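PDB 2FON: peroxisomal acyl-CoA oxidase 1A from Solanum lycopersicum, which probably catalyses the FAD-dependent oxidation of fatty acyl-CoA to trans-2-enoyl-CoA, the first step of peroxisomal beta-oxidation. Local coordinates for residues I555-L558 and Q559-I562; E52-D55 and R56-L60; S185-L188 and T189-K192; A45-R48 and H49-E52. One frame throughout, in Å; residues are numbered along the deposited sequence.

Contact 1. Residues I555-L558 and Q559-I562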
ATOM      1  N   ILE B 555     -12.443   1.700 -26.141  1.00 70.52           N
ATOM      2  CA  ILE B 555     -13.568   1.803 -27.039  1.00 70.22           C
ATOM      3  C   ILE B 555     -13.096   1.436 -28.433  1.00 70.56           C
ATOM      4  O   ILE B 555     -13.837   0.785 -29.182  1.00 71.76           O
ATOM      5  CB  ILE B 555     -14.262   3.216 -27.000  1.00 71.12           C
ATOM      6  CG1 ILE B 555     -14.851   3.518 -25.598  1.00 69.35           C
ATOM      7  CG2 ILE B 555     -15.319   3.343 -28.110  1.00 67.06           C
ATOM      8  CD1 ILE B 555     -15.381   4.947 -25.435  1.00 69.28           C
ATOM      9  N   GLU B 556     -11.869   1.819 -28.773  1.00 69.75           N
ATOM     10  CA  GLU B 556     -11.355   1.581 -30.115  1.00 70.32           C
ATOM     11  C   GLU B 556     -11.199   0.091 -30.379  1.00 69.78           C
ATOM     12  O   GLU B 556     -11.484  -0.415 -31.480  1.00 68.47           O
ATOM     13  CB  GLU B 556     -10.029   2.283 -30.299  1.00 70.03           C
ATOM     14  CG  GLU B 556     -10.138   3.660 -30.913  1.00 71.57           C
ATOM     15  CD  GLU B 556      -8.772   4.239 -31.335  1.00 73.51           C
ATOM     16  OE1 GLU B 556      -7.749   3.488 -31.437  1.00 76.30           O
ATOM     17  OE2 GLU B 556      -8.729   5.473 -31.563  1.00 78.89           O
ATOM     18  N   LYS B 557     -10.735  -0.591 -29.327  1.00 70.33           N
ATOM     19  CA  LYS B 557     -10.582  -2.042 -29.269  1.00 70.22           C
ATOM     20  C   LYS B 557     -11.932  -2.767 -29.520  1.00 70.85           C
ATOM     21  O   LYS B 557     -11.999  -3.752 -30.279  1.00 70.29           O
ATOM     22  CB  LYS B 557     -10.003  -2.385 -27.919  1.00 69.62           C
ATOM     23  CG  LYS B 557      -9.798  -3.834 -27.649  1.00 70.76           C
ATOM     24  CD  LYS B 557      -9.044  -4.509 -28.764  1.00 71.42           C
ATOM     25  CE  LYS B 557      -8.992  -5.990 -28.520  1.00 70.41           C
ATOM     26  NZ  LYS B 557      -7.875  -6.523 -29.309  1.00 73.82           N
ATOM     27  N   LEU B 558     -13.005  -2.237 -28.941  1.00 71.20           N
ATOM     28  CA  LEU B 558     -14.319  -2.845 -29.107  1.00 71.99           C
ATOM     29  C   LEU B 558     -14.873  -2.823 -30.529  1.00 72.78           C
ATOM     30  O   LEU B 558     -15.771  -3.611 -30.832  1.00 73.15           O
ATOM     31  CB  LEU B 558     -15.317  -2.318 -28.074  1.00 71.38           C
ATOM     32  CG  LEU B 558     -14.897  -2.599 -26.593  1.00 72.56           C
ATOM     33  CD1 LEU B 558     -15.997  -2.213 -25.599  1.00 71.00           C
ATOM     34  CD2 LEU B 558     -14.390  -4.036 -26.289  1.00 68.85           C
ATOM     35  N   GLN B 559     -14.333  -1.957 -31.400  1.00 73.57           N
ATOM     36  CA  GLN B 559     -14.717  -1.919 -32.843  1.00 73.79           C
ATOM     37  C   GLN B 559     -13.981  -2.944 -33.719  1.00 73.79           C
ATOM     38  O   GLN B 559     -14.356  -3.154 -34.862  1.00 73.03           O
ATOM     39  CB  GLN B 559     -14.463  -0.545 -33.449  1.00 73.99           C
ATOM     40  CG  GLN B 559     -15.340   0.578 -32.936  1.00 76.78           C
ATOM     41  CD  GLN B 559     -14.562   1.888 -32.799  1.00 80.60           C
ATOM     42  OE1 GLN B 559     -13.571   2.125 -33.508  1.00 79.85           O
ATOM     43  NE2 GLN B 559     -14.997   2.737 -31.869  1.00 82.89           N
ATOM     44  N   GLN B 560     -12.921  -3.561 -33.193  1.00 74.50           N
ATOM     45  CA  GLN B 560     -12.288  -4.683 -33.874  1.00 75.09           C
ATOM     46  C   GLN B 560     -13.287  -5.836 -33.948  1.00 75.78           C
ATOM     47  O   GLN B 560     -14.375  -5.751 -33.352  1.00 76.37           O
ATOM     48  CB  GLN B 560     -11.015  -5.105 -33.161  1.00 74.57           C
ATOM     49  CG  GLN B 560      -9.871  -4.151 -33.387  1.00 74.70           C
ATOM     50  CD  GLN B 560      -8.648  -4.436 -32.492  1.00 77.31           C
ATOM     51  OE1 GLN B 560      -8.239  -5.596 -32.314  1.00 79.49           O
ATOM     52  NE2 GLN B 560      -8.052  -3.371 -31.940  1.00 75.22           N
ATOM     53  N   ASN B 561     -12.958  -6.897 -34.689  1.00 76.16           N
ATOM     54  CA  ASN B 561     -13.850  -8.059 -34.708  1.00 76.44           C
ATOM     55  C   ASN B 561     -13.871  -8.771 -33.338  1.00 75.27           C
ATOM     56  O   ASN B 561     -14.730  -8.445 -32.509  1.00 75.67           O
ATOM     57  CB  ASN B 561     -13.589  -8.995 -35.899  1.00 77.49           C
ATOM     58  CG  ASN B 561     -12.364  -9.878 -35.694  1.00 80.40           C
ATOM     59  OD1 ASN B 561     -12.489 -11.107 -35.723  1.00 85.68           O
ATOM     60  ND2 ASN B 561     -11.190  -9.266 -35.458  1.00 78.61           N
ATOM     61  N   ILE B 562     -12.941  -9.692 -33.080  1.00 73.52           N
ATOM     62  CA  ILE B 562     -12.881 -10.438 -31.794  1.00 72.35           C
ATOM     63  C   ILE B 562     -13.818 -11.675 -31.731  1.00 71.70           C
ATOM     64  O   ILE B 562     -14.975 -11.564 -31.334  1.00 70.44           O
ATOM     65  CB  ILE B 562     -13.162  -9.540 -30.561  1.00 72.15           C
ATOM     66  CG1 ILE B 562     -12.247  -8.312 -30.521  1.00 71.40           C
ATOM     67  CG2 ILE B 562     -13.095 -10.355 -29.271  1.00 72.05           C
ATOM     68  CD1 ILE B 562     -12.619  -7.346 -29.396  1.00 72.07           C
TER
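Ile555 meets Gln559 one helical turn on: its CG2 methyl lies 3.8 Å from Gln559 NE2, and the two side chains pass at a slant. The sec-butyl group also rests on Pro499 and Leu503, which ties this turn to helix 499-521. Glu556 contributes through its backbone, since its O accepts from Gln559 N at 3.2 Å, while its carboxylate turns back to a salt bridge with Lys553. Lys557 meets both Gln560 and Ile562. Its carbonyl O accepts from Gln560 N at 3.1 Å, again an i to i+3 bond. Its chain starts anti to the backbone N (chi1 179°) and bends at chi2, which lays the methylenes across the Gln560 amide: Lys557 CD is 3.5 Å from Gln560 NE2, and Lys557 NZ donates to Gln560 OE1 at 3.2 Å. Farther out, Lys557 CE comes within 4.0 Å of Ile562 CD1, a methyl that also approaches Lys557 O. The Leu558 side chain packs on Leu571, Glu572 and Cys575 of helix 567-585, and Ile562 reaches Val567 of the same helix. The i to i+3 bonds from Gln559 N and Gln560 N are consistent with a tighter turn where the chain passes from helix to loop. The ammonium of Lys557, a buried residue, has its main partner in Glu368, a salt bridge to which the neutral amide oxygen of Gln560 adds a second acceptor.

Contact 2. Residues E52-D55 and R56-L60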
ATOM      1  N   GLU B  52      -0.108 -19.488 -27.827  1.00 66.49           N
ATOM      2  CA  GLU B  52       0.652 -20.694 -28.030  1.00 66.90           C
ATOM      3  C   GLU B  52       2.007 -20.643 -27.306  1.00 66.46           C
ATOM      4  O   GLU B  52       2.447 -21.631 -26.716  1.00 66.06           O
ATOM      5  CB  GLU B  52       0.876 -20.906 -29.535  1.00 67.48           C
ATOM      6  CG  GLU B  52       1.180 -22.350 -29.972  1.00 69.26           C
ATOM      7  CD  GLU B  52       2.603 -22.861 -29.633  1.00 74.93           C
ATOM      8  OE1 GLU B  52       3.580 -22.065 -29.472  1.00 76.04           O
ATOM      9  OE2 GLU B  52       2.752 -24.106 -29.555  1.00 77.20           O
ATOM     10  N   LEU B  53       2.654 -19.483 -27.367  1.00 66.35           N
ATOM     11  CA  LEU B  53       3.998 -19.296 -26.840  1.00 66.75           C
ATOM     12  C   LEU B  53       3.947 -19.095 -25.337  1.00 67.18           C
ATOM     13  O   LEU B  53       4.727 -19.695 -24.590  1.00 67.22           O
ATOM     14  CB  LEU B  53       4.636 -18.084 -27.513  1.00 66.67           C
ATOM     15  CG  LEU B  53       6.114 -17.765 -27.288  1.00 68.21           C
ATOM     16  CD1 LEU B  53       6.711 -17.229 -28.586  1.00 69.25           C
ATOM     17  CD2 LEU B  53       6.340 -16.736 -26.117  1.00 70.78           C
ATOM     18  N   THR B  54       3.028 -18.257 -24.875  1.00 67.10           N
ATOM     19  CA  THR B  54       2.859 -18.156 -23.453  1.00 67.28           C
ATOM     20  C   THR B  54       2.536 -19.541 -22.892  1.00 67.37           C
ATOM     21  O   THR B  54       3.189 -19.997 -21.940  1.00 67.26           O
ATOM     22  CB  THR B  54       1.773 -17.151 -23.066  1.00 67.81           C
ATOM     23  OG1 THR B  54       2.077 -15.886 -23.656  1.00 68.42           O
ATOM     24  CG2 THR B  54       1.714 -16.979 -21.560  1.00 66.80           C
ATOM     25  N   ASP B  55       1.576 -20.235 -23.491  1.00 66.12           N
ATOM     26  CA  ASP B  55       1.123 -21.471 -22.876  1.00 66.37           C
ATOM     27  C   ASP B  55       2.195 -22.553 -22.743  1.00 66.64           C
ATOM     28  O   ASP B  55       2.242 -23.282 -21.748  1.00 66.50           O
ATOM     29  CB  ASP B  55      -0.073 -22.046 -23.625  1.00 66.45           C
ATOM     30  CG  ASP B  55      -0.743 -23.160 -22.867  1.00 66.56           C
ATOM     31  OD1 ASP B  55      -1.115 -22.922 -21.692  1.00 67.78           O
ATOM     32  OD2 ASP B  55      -0.902 -24.265 -23.444  1.00 66.63           O
ATOM     33  N   ARG B  56       3.049 -22.660 -23.751  1.00 66.71           N
ATOM     34  CA  ARG B  56       4.012 -23.745 -23.788  1.00 67.26           C
ATOM     35  C   ARG B  56       5.238 -23.406 -22.909  1.00 67.06           C
ATOM     36  O   ARG B  56       5.893 -24.308 -22.393  1.00 67.54           O
ATOM     37  CB  ARG B  56       4.380 -24.058 -25.252  1.00 66.69           C
ATOM     38  CG  ARG B  56       5.765 -24.674 -25.514  1.00 67.05           C
ATOM     39  CD  ARG B  56       5.963 -24.986 -27.033  1.00 69.32           C
ATOM     40  NE  ARG B  56       5.796 -23.802 -27.898  1.00 71.99           N
ATOM     41  CZ  ARG B  56       6.731 -22.862 -28.093  1.00 70.74           C
ATOM     42  NH1 ARG B  56       7.939 -22.947 -27.523  1.00 64.59           N
ATOM     43  NH2 ARG B  56       6.444 -21.831 -28.875  1.00 71.91           N
ATOM     44  N   ILE B  57       5.550 -22.125 -22.744  1.00 65.76           N
ATOM     45  CA  ILE B  57       6.733 -21.779 -21.990  1.00 65.42           C
ATOM     46  C   ILE B  57       6.388 -21.742 -20.493  1.00 65.53           C
ATOM     47  O   ILE B  57       7.123 -22.225 -19.659  1.00 64.86           O
ATOM     48  CB  ILE B  57       7.304 -20.446 -22.435  1.00 65.16           C
ATOM     49  CG1 ILE B  57       7.674 -20.499 -23.908  1.00 63.31           C
ATOM     50  CG2 ILE B  57       8.481 -20.058 -21.542  1.00 65.29           C
ATOM     51  CD1 ILE B  57       8.862 -21.335 -24.228  1.00 62.49           C
ATOM     52  N   SER B  58       5.250 -21.130 -20.197  1.00 66.06           N
ATOM     53  CA  SER B  58       4.505 -21.302 -18.968  1.00 65.67           C
ATOM     54  C   SER B  58       4.642 -22.667 -18.357  1.00 65.48           C
ATOM     55  O   SER B  58       5.154 -22.794 -17.259  1.00 65.52           O
ATOM     56  CB  SER B  58       3.026 -21.139 -19.276  1.00 65.10           C
ATOM     57  OG  SER B  58       2.666 -19.861 -18.927  1.00 67.63           O
ATOM     58  N   LYS B  59       4.111 -23.672 -19.051  1.00 65.16           N
ATOM     59  CA  LYS B  59       3.922 -24.970 -18.465  1.00 65.16           C
ATOM     60  C   LYS B  59       5.242 -25.676 -18.366  1.00 64.00           C
ATOM     61  O   LYS B  59       5.467 -26.547 -17.508  1.00 63.66           O
ATOM     62  CB  LYS B  59       2.908 -25.763 -19.267  1.00 65.55           C
ATOM     63  CG  LYS B  59       1.572 -25.683 -18.580  1.00 69.24           C
ATOM     64  CD  LYS B  59       0.418 -25.806 -19.563  1.00 74.92           C
ATOM     65  CE  LYS B  59      -0.788 -25.061 -18.979  1.00 77.47           C
ATOM     66  NZ  LYS B  59      -2.022 -25.512 -19.680  1.00 80.37           N
ATOM     67  N   LEU B  60       6.133 -25.239 -19.219  1.00 62.63           N
ATOM     68  CA  LEU B  60       7.433 -25.798 -19.236  1.00 63.41           C
ATOM     69  C   LEU B  60       8.293 -25.238 -18.089  1.00 63.35           C
ATOM     70  O   LEU B  60       9.181 -25.909 -17.590  1.00 63.84           O
ATOM     71  CB  LEU B  60       8.022 -25.480 -20.580  1.00 63.39           C
ATOM     72  CG  LEU B  60       9.406 -26.001 -20.774  1.00 66.22           C
ATOM     73  CD1 LEU B  60       9.467 -26.565 -22.198  1.00 66.49           C
ATOM     74  CD2 LEU B  60      10.473 -24.867 -20.425  1.00 65.47           C
TER
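Glu52 and Arg56 are brought together by their torsions: Glu52 places CG anti to the backbone N (chi1 -158°) and folds at chi2, whereas Arg56 starts out extended and bends at chi3 (57°), swinging its guanidinium back one turn. The two flat groups end up 30° apart, nearly coplanar, and the carboxylate sits at the guanidinium edge. Glu52 OE1 takes Arg56 NH2 on its syn lone pair at 2.9 Å and also accepts from Arg56 NE at 3.2 Å; the bond from Arg56 NE to Glu52 OE2 is weak, at 3.5 Å. Arg56 NH1 bridges to Glu104, linking the pair to helix 102-112. Such i to i+4 salt bridges run along helix 48-62 in the N-terminal region of the acyl-CoA oxidase fold, over backbone bonds such as Ser58 N to Thr54 O at 2.9 Å. Three residues beyond Glu52, Asp55 OD1 has its stronger partner in Asn627 ND2 and adds a weak, 3.4 Å bridge to NZ of the extended Lys59. An alanine in place of Asp55 is likely to leave the Lys59 ammonium without this counter-charge and the Asn627 amide without this acceptor. Leu53 and Thr54 pack on Met107 of helix 102-112.

Contact 3. Residues S185-L188 and T189-K192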
ATOM      1  N   SER B 185      34.320   9.393  -9.356  1.00 66.19           N
ATOM      2  CA  SER B 185      33.212   9.732  -8.477  1.00 65.07           C
ATOM      3  C   SER B 185      33.726  10.847  -7.573  1.00 65.86           C
ATOM      4  O   SER B 185      34.377  10.632  -6.561  1.00 65.78           O
ATOM      5  CB  SER B 185      32.756   8.516  -7.681  1.00 64.11           C
ATOM      6  OG  SER B 185      32.465   7.404  -8.539  1.00 63.46           O
ATOM      7  N   PRO B 186      33.412  12.082  -7.902  1.00 66.47           N
ATOM      8  CA  PRO B 186      34.069  13.079  -7.060  1.00 66.23           C
ATOM      9  C   PRO B 186      33.564  13.039  -5.604  1.00 66.55           C
ATOM     10  O   PRO B 186      34.269  13.453  -4.736  1.00 66.76           O
ATOM     11  CB  PRO B 186      33.637  14.387  -7.702  1.00 65.47           C
ATOM     12  CG  PRO B 186      32.205  14.013  -8.265  1.00 66.46           C
ATOM     13  CD  PRO B 186      32.462  12.669  -8.858  1.00 66.57           C
ATOM     14  N   THR B 187      32.333  12.606  -5.332  1.00 66.84           N
ATOM     15  CA  THR B 187      31.817  12.740  -3.965  1.00 66.35           C
ATOM     16  C   THR B 187      31.102  11.475  -3.526  1.00 67.02           C
ATOM     17  O   THR B 187      30.643  10.697  -4.354  1.00 66.31           O
ATOM     18  CB  THR B 187      30.727  13.856  -3.865  1.00 66.53           C
ATOM     19  OG1 THR B 187      29.650  13.545  -4.787  1.00 65.08           O
ATOM     20  CG2 THR B 187      31.286  15.231  -4.125  1.00 61.70           C
ATOM     21  N   LEU B 188      30.934  11.325  -2.217  1.00 67.63           N
ATOM     22  CA  LEU B 188      30.077  10.285  -1.681  1.00 68.75           C
ATOM     23  C   LEU B 188      28.745  10.150  -2.444  1.00 67.98           C
ATOM     24  O   LEU B 188      28.427   9.061  -2.908  1.00 69.91           O
ATOM     25  CB  LEU B 188      29.835  10.502  -0.188  1.00 69.33           C
ATOM     26  CG  LEU B 188      28.974   9.343   0.314  1.00 76.00           C
ATOM     27  CD1 LEU B 188      29.784   8.149   0.969  1.00 77.61           C
ATOM     28  CD2 LEU B 188      27.909   9.888   1.249  1.00 79.68           C
ATOM     29  N   THR B 189      28.019  11.237  -2.650  1.00 66.28           N
ATOM     30  CA  THR B 189      26.693  11.152  -3.196  1.00 65.80           C
ATOM     31  C   THR B 189      26.679  10.863  -4.694  1.00 66.98           C
ATOM     32  O   THR B 189      25.598  10.591  -5.289  1.00 67.45           O
ATOM     33  CB  THR B 189      25.903  12.449  -3.035  1.00 65.77           C
ATOM     34  OG1 THR B 189      26.599  13.471  -3.737  1.00 66.97           O
ATOM     35  CG2 THR B 189      25.682  12.833  -1.575  1.00 60.74           C
ATOM     36  N   SER B 190      27.847  10.928  -5.329  1.00 66.84           N
ATOM     37  CA  SER B 190      27.883  10.681  -6.752  1.00 66.53           C
ATOM     38  C   SER B 190      28.010   9.220  -6.899  1.00 67.13           C
ATOM     39  O   SER B 190      27.923   8.710  -8.010  1.00 68.89           O
ATOM     40  CB  SER B 190      29.076  11.310  -7.397  1.00 66.32           C
ATOM     41  OG  SER B 190      30.273  10.676  -6.939  1.00 69.64           O
ATOM     42  N   SER B 191      28.278   8.521  -5.804  1.00 66.30           N
ATOM     43  CA  SER B 191      28.260   7.075  -5.850  1.00 66.55           C
ATOM     44  C   SER B 191      27.063   6.517  -6.645  1.00 65.86           C
ATOM     45  O   SER B 191      25.944   6.951  -6.431  1.00 65.33           O
ATOM     46  CB  SER B 191      28.130   6.619  -4.416  1.00 66.65           C
ATOM     47  OG  SER B 191      29.378   6.369  -3.884  1.00 68.62           O
ATOM     48  N   LYS B 192      27.259   5.559  -7.539  1.00 66.58           N
ATOM     49  CA  LYS B 192      26.066   4.876  -8.144  1.00 67.25           C
ATOM     50  C   LYS B 192      25.334   4.031  -7.091  1.00 67.21           C
ATOM     51  O   LYS B 192      25.989   3.471  -6.200  1.00 68.84           O
ATOM     52  CB  LYS B 192      26.460   3.976  -9.316  1.00 66.50           C
ATOM     53  CG  LYS B 192      27.083   4.689 -10.465  1.00 67.83           C
ATOM     54  CD  LYS B 192      26.204   5.785 -11.022  1.00 67.37           C
ATOM     55  CE  LYS B 192      26.930   6.512 -12.128  1.00 66.73           C
ATOM     56  NZ  LYS B 192      26.080   7.552 -12.761  1.00 67.28           N
TER
HETATM   57  O   HOH W   1      29.671   7.131  -9.067  1.00 55.82           O
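Ser190 approaches the flat peptide carbonyl of Thr187 from two directions. Its hydroxyl lies in the carbonyl plane and donates to a lone pair, with Ser190 OG 2.6 Å from Thr187 O, while the backbone Ser190 N stands above that plane, 58° out of it, and donates to Thr187 O at 3.0 Å. With chi1 at 67°, Ser190 OG sits between its own backbone N and carbonyl carbon, within bonding distance of Thr187 O. The same hydroxyl lies beside the ring of Pro186, whose CD is 3.5 Å from Ser190 OG. Thr187 OG1 receives a further, weak bond from Ser190 N at 3.2 Å, but its main partner is Glu169, whose other carboxylate oxygen bonds to Thr189 OG1. Ser185 OG, whose main partner is Phe263 N, also lies 2.9 Å from a water that donates to Ser190 O at 2.6 Å and so links the ends of the bend. Leu188 packs against Tyr649 of the second subunit. The bond from Ser190 N to Thr187 O, with helical backbone angles at Leu188 and Thr189, defines a short 3-10 turn; it joins strands 180-184 and 192-196 in the beta-sheet domain of the acyl-CoA dehydrogenase family, with the side chain of Ser191 about 9 Å from that of the FAD-binding Thr157.

Contact 4. Residues A45-R48 and H49-E52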
ATOM      1  N   ALA B  45      -4.012 -13.008 -24.252  1.00 56.75           N
ATOM      2  CA  ALA B  45      -2.673 -13.201 -24.753  1.00 57.27           C
ATOM      3  C   ALA B  45      -2.302 -12.199 -25.856  1.00 59.10           C
ATOM      4  O   ALA B  45      -1.096 -11.871 -25.960  1.00 60.44           O
ATOM      5  CB  ALA B  45      -2.438 -14.580 -25.195  1.00 55.69           C
ATOM      6  N   GLY B  46      -3.296 -11.693 -26.628  1.00 59.14           N
ATOM      7  CA  GLY B  46      -3.058 -10.757 -27.749  1.00 60.14           C
ATOM      8  C   GLY B  46      -3.189 -11.295 -29.208  1.00 61.69           C
ATOM      9  O   GLY B  46      -3.578 -10.537 -30.114  1.00 61.84           O
ATOM     10  N   SER B  47      -2.870 -12.591 -29.421  1.00 61.96           N
ATOM     11  CA  SER B  47      -2.882 -13.313 -30.707  1.00 60.99           C
ATOM     12  C   SER B  47      -2.751 -14.798 -30.392  1.00 61.85           C
ATOM     13  O   SER B  47      -2.509 -15.165 -29.227  1.00 61.67           O
ATOM     14  CB  SER B  47      -1.709 -12.891 -31.604  1.00 60.98           C
ATOM     15  OG  SER B  47      -0.525 -13.696 -31.418  1.00 59.16           O
ATOM     16  N   ARG B  48      -2.898 -15.646 -31.426  1.00 62.80           N
ATOM     17  CA  ARG B  48      -2.835 -17.125 -31.292  1.00 63.51           C
ATOM     18  C   ARG B  48      -1.398 -17.545 -31.164  1.00 63.85           C
ATOM     19  O   ARG B  48      -1.069 -18.508 -30.468  1.00 63.65           O
ATOM     20  CB  ARG B  48      -3.382 -17.817 -32.515  1.00 62.98           C
ATOM     21  CG  ARG B  48      -4.783 -17.506 -32.793  1.00 65.62           C
ATOM     22  CD  ARG B  48      -5.627 -18.596 -32.226  1.00 69.03           C
ATOM     23  NE  ARG B  48      -6.941 -18.688 -32.851  1.00 68.31           N
ATOM     24  CZ  ARG B  48      -7.785 -19.666 -32.566  1.00 70.96           C
ATOM     25  NH1 ARG B  48      -7.426 -20.601 -31.690  1.00 71.70           N
ATOM     26  NH2 ARG B  48      -8.974 -19.728 -33.154  1.00 73.19           N
ATOM     27  N   HIS B  49      -0.557 -16.828 -31.896  1.00 64.45           N
ATOM     28  CA  HIS B  49       0.842 -16.986 -31.771  1.00 65.66           C
ATOM     29  C   HIS B  49       1.217 -16.722 -30.304  1.00 66.34           C
ATOM     30  O   HIS B  49       1.828 -17.573 -29.672  1.00 66.60           O
ATOM     31  CB  HIS B  49       1.574 -16.058 -32.730  1.00 65.55           C
ATOM     32  CG  HIS B  49       3.044 -16.314 -32.782  1.00 68.12           C
ATOM     33  ND1 HIS B  49       3.965 -15.537 -32.101  1.00 71.17           N
ATOM     34  CD2 HIS B  49       3.756 -17.292 -33.389  1.00 69.36           C
ATOM     35  CE1 HIS B  49       5.182 -16.008 -32.313  1.00 70.15           C
ATOM     36  NE2 HIS B  49       5.081 -17.078 -33.082  1.00 70.06           N
ATOM     37  N   ASP B  50       0.790 -15.589 -29.749  1.00 66.87           N
ATOM     38  CA  ASP B  50       1.211 -15.197 -28.403  1.00 67.59           C
ATOM     39  C   ASP B  50       0.803 -16.238 -27.373  1.00 67.13           C
ATOM     40  O   ASP B  50       1.592 -16.651 -26.495  1.00 66.50           O
ATOM     41  CB  ASP B  50       0.601 -13.847 -28.005  1.00 68.19           C
ATOM     42  CG  ASP B  50       1.207 -12.655 -28.775  1.00 71.73           C
ATOM     43  OD1 ASP B  50       0.401 -11.856 -29.323  1.00 73.49           O
ATOM     44  OD2 ASP B  50       2.467 -12.480 -28.803  1.00 73.72           O
ATOM     45  N   PHE B  51      -0.450 -16.648 -27.492  1.00 66.75           N
ATOM     46  CA  PHE B  51      -1.008 -17.602 -26.565  1.00 66.44           C
ATOM     47  C   PHE B  51      -0.305 -18.958 -26.617  1.00 67.18           C
ATOM     48  O   PHE B  51       0.027 -19.506 -25.562  1.00 68.05           O
ATOM     49  CB  PHE B  51      -2.486 -17.808 -26.835  1.00 66.09           C
ATOM     50  CG  PHE B  51      -3.087 -18.844 -25.969  1.00 62.95           C
ATOM     51  CD1 PHE B  51      -3.275 -18.585 -24.630  1.00 55.93           C
ATOM     52  CD2 PHE B  51      -3.418 -20.109 -26.505  1.00 59.88           C
ATOM     53  CE1 PHE B  51      -3.808 -19.551 -23.824  1.00 59.61           C
ATOM     54  CE2 PHE B  51      -3.944 -21.110 -25.719  1.00 57.64           C
ATOM     55  CZ  PHE B  51      -4.152 -20.848 -24.379  1.00 62.86           C
ATOM     56  N   GLU B  52      -0.108 -19.488 -27.827  1.00 66.49           N
ATOM     57  CA  GLU B  52       0.652 -20.694 -28.030  1.00 66.90           C
ATOM     58  C   GLU B  52       2.007 -20.643 -27.306  1.00 66.46           C
ATOM     59  O   GLU B  52       2.447 -21.631 -26.716  1.00 66.06           O
ATOM     60  CB  GLU B  52       0.876 -20.906 -29.535  1.00 67.48           C
ATOM     61  CG  GLU B  52       1.180 -22.350 -29.972  1.00 69.26           C
ATOM     62  CD  GLU B  52       2.603 -22.861 -29.633  1.00 74.93           C
ATOM     63  OE1 GLU B  52       3.580 -22.065 -29.472  1.00 76.04           O
ATOM     64  OE2 GLU B  52       2.752 -24.106 -29.555  1.00 77.20           O
TER
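Ser47 and Asp50 face each other across the first turn of helix 48-62. The serine hydroxyl is directed at the backbone of Asp50, so that Asp50 N donates to Ser47 OG over 2.8 Å with a nearly straight N-H (163°). Asp50 turns its carboxylate back along the chain, CG lying beside its own backbone N (chi1 -71°), and Asp50 OD1 takes a weak bond from Ser47 OG at 2.9 Å. The hydroxyl thus both accepts and donates within one residue pair. A valine in place of Ser47 would probably leave the Asp50 N-H without its capping acceptor and the Asp50 carboxylate freer to turn. The negative charge of Asp50 near the helix start may also interact favourably with the helix dipole. Two residues before the cap, Ala45 points its methyl toward Phe51: Ala45 CB is 3.6 Å from Phe51 CB and meets the aromatic ring at its edge, near the ring plane. Backbone bonds then take over, Phe51 N to Ser47 O at 3.1 Å and Glu52 N to Arg48 O at 3.0 Å. Gly46 leaves helix 37-45 with a positive phi of 106°, where a CB would press on the preceding carbonyl. This is a tight corner between two helices, a glycine ending the first and a serine N-cap opening the next.

From the N terminus, contact 4 comes first, closing the short corner between helix 37-45 and helix 48-62. Contact 2 follows on the same helix; the two share Glu52 and their centres lie about 10 Å apart, so that one continues into the other. Contact 3 comes next, closing the bend between two strands of the beta domain, with its centre about 46 Å from that of contact 4 and beside the second subunit. Contact 1 is last, in the C-terminal part of the chain, at the passage from helix 535-558 towards helix 567-585. Though distant in sequence, contacts 1 and 4 come within about 6 Å at their nearest atoms without touching. All are local; none encloses another.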